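Local structure of embryonic developmental protein tofu-6 (Caenorhabditis elegans, 7OCX) at residues A11-D16 with D93-V97. The protein probably acts in piRNA (21U-RNA) biogenesis as part of the PETISCO complex, where its RNA recognition motif domain pairs with that of PID-3. Coordinates in Å, arbitrary orientation, origin at the centre of the assembly. Numbering follows the deposited sequence.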
loop_
_atom_site.group_PDB
_atom_site.type_symbol
_atom_site.label_atom_id
_atom_site.label_comp_id
_atom_site.label_asym_id
_atom_site.label_seq_id
_atom_site.Cartn_x
_atom_site.Cartn_y
_atom_site.Cartn_z
ATOM N N ALA C 11 20.546 -8.190 11.994
ATOM C CA ALA C 11 19.508 -7.272 11.546
ATOM C C ALA C 11 19.665 -6.772 10.113
ATOM O O ALA C 11 20.643 -6.108 9.774
ATOM C CB ALA C 11 19.446 -6.072 12.497
ATOM N N TYR C 12 18.656 -7.053 9.291
ATOM C CA TYR C 12 18.711 -6.774 7.864
ATOM C C TYR C 12 17.868 -5.553 7.511
ATOM O O TYR C 12 16.698 -5.461 7.900
ATOM C CB TYR C 12 18.200 -7.965 7.056
ATOM C CG TYR C 12 18.492 -7.862 5.576
ATOM C CD1 TYR C 12 19.712 -8.273 5.059
ATOM C CD2 TYR C 12 17.561 -7.315 4.700
ATOM C CE1 TYR C 12 19.982 -8.181 3.705
ATOM C CE2 TYR C 12 17.826 -7.207 3.342
ATOM C CZ TYR C 12 19.038 -7.634 2.853
ATOM O OH TYR C 12 19.299 -7.514 1.510
ATOM N N TYR C 13 18.440 -4.656 6.719
ATOM C CA TYR C 13 17.753 -3.456 6.279
ATOM C C TYR C 13 17.656 -3.407 4.759
ATOM O O TYR C 13 18.527 -3.920 4.052
ATOM C CB TYR C 13 18.494 -2.246 6.767
ATOM C CG TYR C 13 18.516 -2.120 8.273
ATOM C CD1 TYR C 13 17.367 -1.791 8.977
ATOM C CD2 TYR C 13 19.688 -2.324 8.989
ATOM C CE1 TYR C 13 17.387 -1.642 10.356
ATOM C CE2 TYR C 13 19.717 -2.188 10.369
ATOM C CZ TYR C 13 18.562 -1.849 11.045
ATOM O OH TYR C 13 18.579 -1.710 12.417
ATOM N N LEU C 14 16.596 -2.771 4.266
ATOM C CA LEU C 14 16.409 -2.614 2.829
ATOM C C LEU C 14 17.736 -2.296 2.157
ATOM O O LEU C 14 18.414 -1.323 2.504
ATOM C CB LEU C 14 15.413 -1.501 2.533
ATOM C CG LEU C 14 15.089 -1.248 1.060
ATOM C CD1 LEU C 14 14.659 -2.530 0.338
ATOM C CD2 LEU C 14 14.045 -0.144 0.946
ATOM N N LYS C 15 18.115 -3.133 1.204
ATOM C CA LYS C 15 19.379 -2.983 0.507
ATOM C C LYS C 15 19.517 -1.588 -0.082
ATOM O O LYS C 15 18.603 -1.086 -0.740
ATOM C CB LYS C 15 19.443 -4.043 -0.590
ATOM C CG LYS C 15 20.764 -4.126 -1.290
ATOM C CD LYS C 15 20.822 -5.340 -2.183
ATOM C CE LYS C 15 22.165 -5.408 -2.878
ATOM N NZ LYS C 15 22.251 -6.629 -3.702
ATOM N N ASP C 16 20.670 -0.965 0.183
ATOM C CA ASP C 16 21.101 0.337 -0.326
ATOM C C ASP C 16 20.256 1.513 0.162
ATOM O O ASP C 16 20.355 2.613 -0.409
ATOM C CB ASP C 16 21.139 0.334 -1.858
ATOM C CG ASP C 16 22.126 -0.693 -2.427
ATOM O OD1 ASP C 16 23.097 -1.046 -1.719
ATOM O OD2 ASP C 16 21.933 -1.142 -3.582
ATOM N N ASP C 93 27.621 4.445 3.218
ATOM C CA ASP C 93 26.562 3.493 2.907
ATOM C C ASP C 93 26.625 2.305 3.854
ATOM O O ASP C 93 27.700 1.749 4.093
ATOM C CB ASP C 93 26.693 2.970 1.476
ATOM C CG ASP C 93 26.450 4.027 0.421
ATOM O OD1 ASP C 93 25.545 4.873 0.571
ATOM O OD2 ASP C 93 27.198 4.009 -0.573
ATOM N N HIS C 94 25.470 1.886 4.358
ATOM C CA HIS C 94 25.389 0.675 5.165
ATOM C C HIS C 94 25.262 -0.554 4.264
ATOM O O HIS C 94 24.597 -0.510 3.227
ATOM C CB HIS C 94 24.180 0.743 6.101
ATOM C CG HIS C 94 23.847 -0.569 6.734
ATOM N ND1 HIS C 94 23.076 -1.521 6.104
ATOM C CD2 HIS C 94 24.174 -1.086 7.942
ATOM C CE1 HIS C 94 22.965 -2.581 6.885
ATOM N NE2 HIS C 94 23.611 -2.337 8.013
ATOM N N LYS C 95 25.900 -1.658 4.670
ATOM C CA LYS C 95 25.832 -2.920 3.942
ATOM C C LYS C 95 25.354 -4.026 4.882
ATOM O O LYS C 95 25.809 -4.118 6.024
ATOM C CB LYS C 95 27.200 -3.315 3.342
ATOM C CG LYS C 95 27.841 -2.243 2.470
ATOM C CD LYS C 95 27.247 -2.195 1.066
ATOM C CE LYS C 95 27.329 -0.781 0.513
ATOM N NZ LYS C 95 27.136 -0.683 -0.956
ATOM N N ASN C 96 24.445 -4.871 4.397
ATOM C CA ASN C 96 23.979 -5.999 5.194
ATOM C C ASN C 96 25.041 -7.102 5.210
ATOM O O ASN C 96 25.905 -7.181 4.333
ATOM C CB ASN C 96 22.662 -6.547 4.637
ATOM C CG ASN C 96 21.476 -5.628 4.909
ATOM O OD1 ASN C 96 21.226 -5.215 6.042
ATOM N ND2 ASN C 96 20.742 -5.300 3.851
ATOM N N VAL C 97 24.976 -7.954 6.227
ATOM C CA VAL C 97 25.866 -9.110 6.296
ATOM C C VAL C 97 25.394 -10.172 5.310
ATOM O O VAL C 97 24.200 -10.486 5.242
ATOM C CB VAL C 97 25.926 -9.673 7.722
ATOM C CG1 VAL C 97 26.577 -11.051 7.714
ATOM C CG2 VAL C 97 26.688 -8.730 8.639
HETATM O O HOH W 1 20.580 -0.633 4.038
HETATM O O HOH W 2 22.663 -2.244 1.986
HETATM O O HOH W 3 24.682 0.649 -0.420
#
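The side-chain amide of Asn-96 reads both polar groups of the Tyr-13 backbone. Tyr-13 N donates to Asn-96 OD1 at 2.9 Å, and Asn-96 ND2 donates to Tyr-13 O at 2.6 Å. Both bonds are nearly straight. One carboxamide thus meets the N-H and C=O of a single residue, like a backbone neighbour in an antiparallel pair. Water 2 accepts from Asp-16 N at 3.0 Å and donates to His-94 O at 2.9 Å. Water 3 joins Asp-16 OD1 (2.7 Å) to Lys-95 NZ (2.8 Å), two charges too far apart for a salt bridge. The other carboxylate oxygen, Asp-16 OD2, hydrogen-bonds Asn-74 ND2 of the PID-3 chain. Water 1 donates to Leu-14 O at 2.7 Å; its link to His-94 ND1, 3.4 Å, is weak.

Aromatic rings and the Asn-96 side chain make up the packing. The edge of Tyr-13 points at the face of His-94 in a T-shaped pair, centroids 5.6 Å apart and planes at 81°. Phe-61 touches both rings. Asn-96 ND2 lies over one face of the Tyr-12 ring, 3.0 Å from its CE1; Tyr-12 packs on Met-23 of PID-3.

The contact joins the lead-in to strand 18-25 with the exit from strand 87-93. These strands lie side by side, antiparallel, in the sheet of the RNA recognition motif, a βαββαβ fold here with an added strand 81-84.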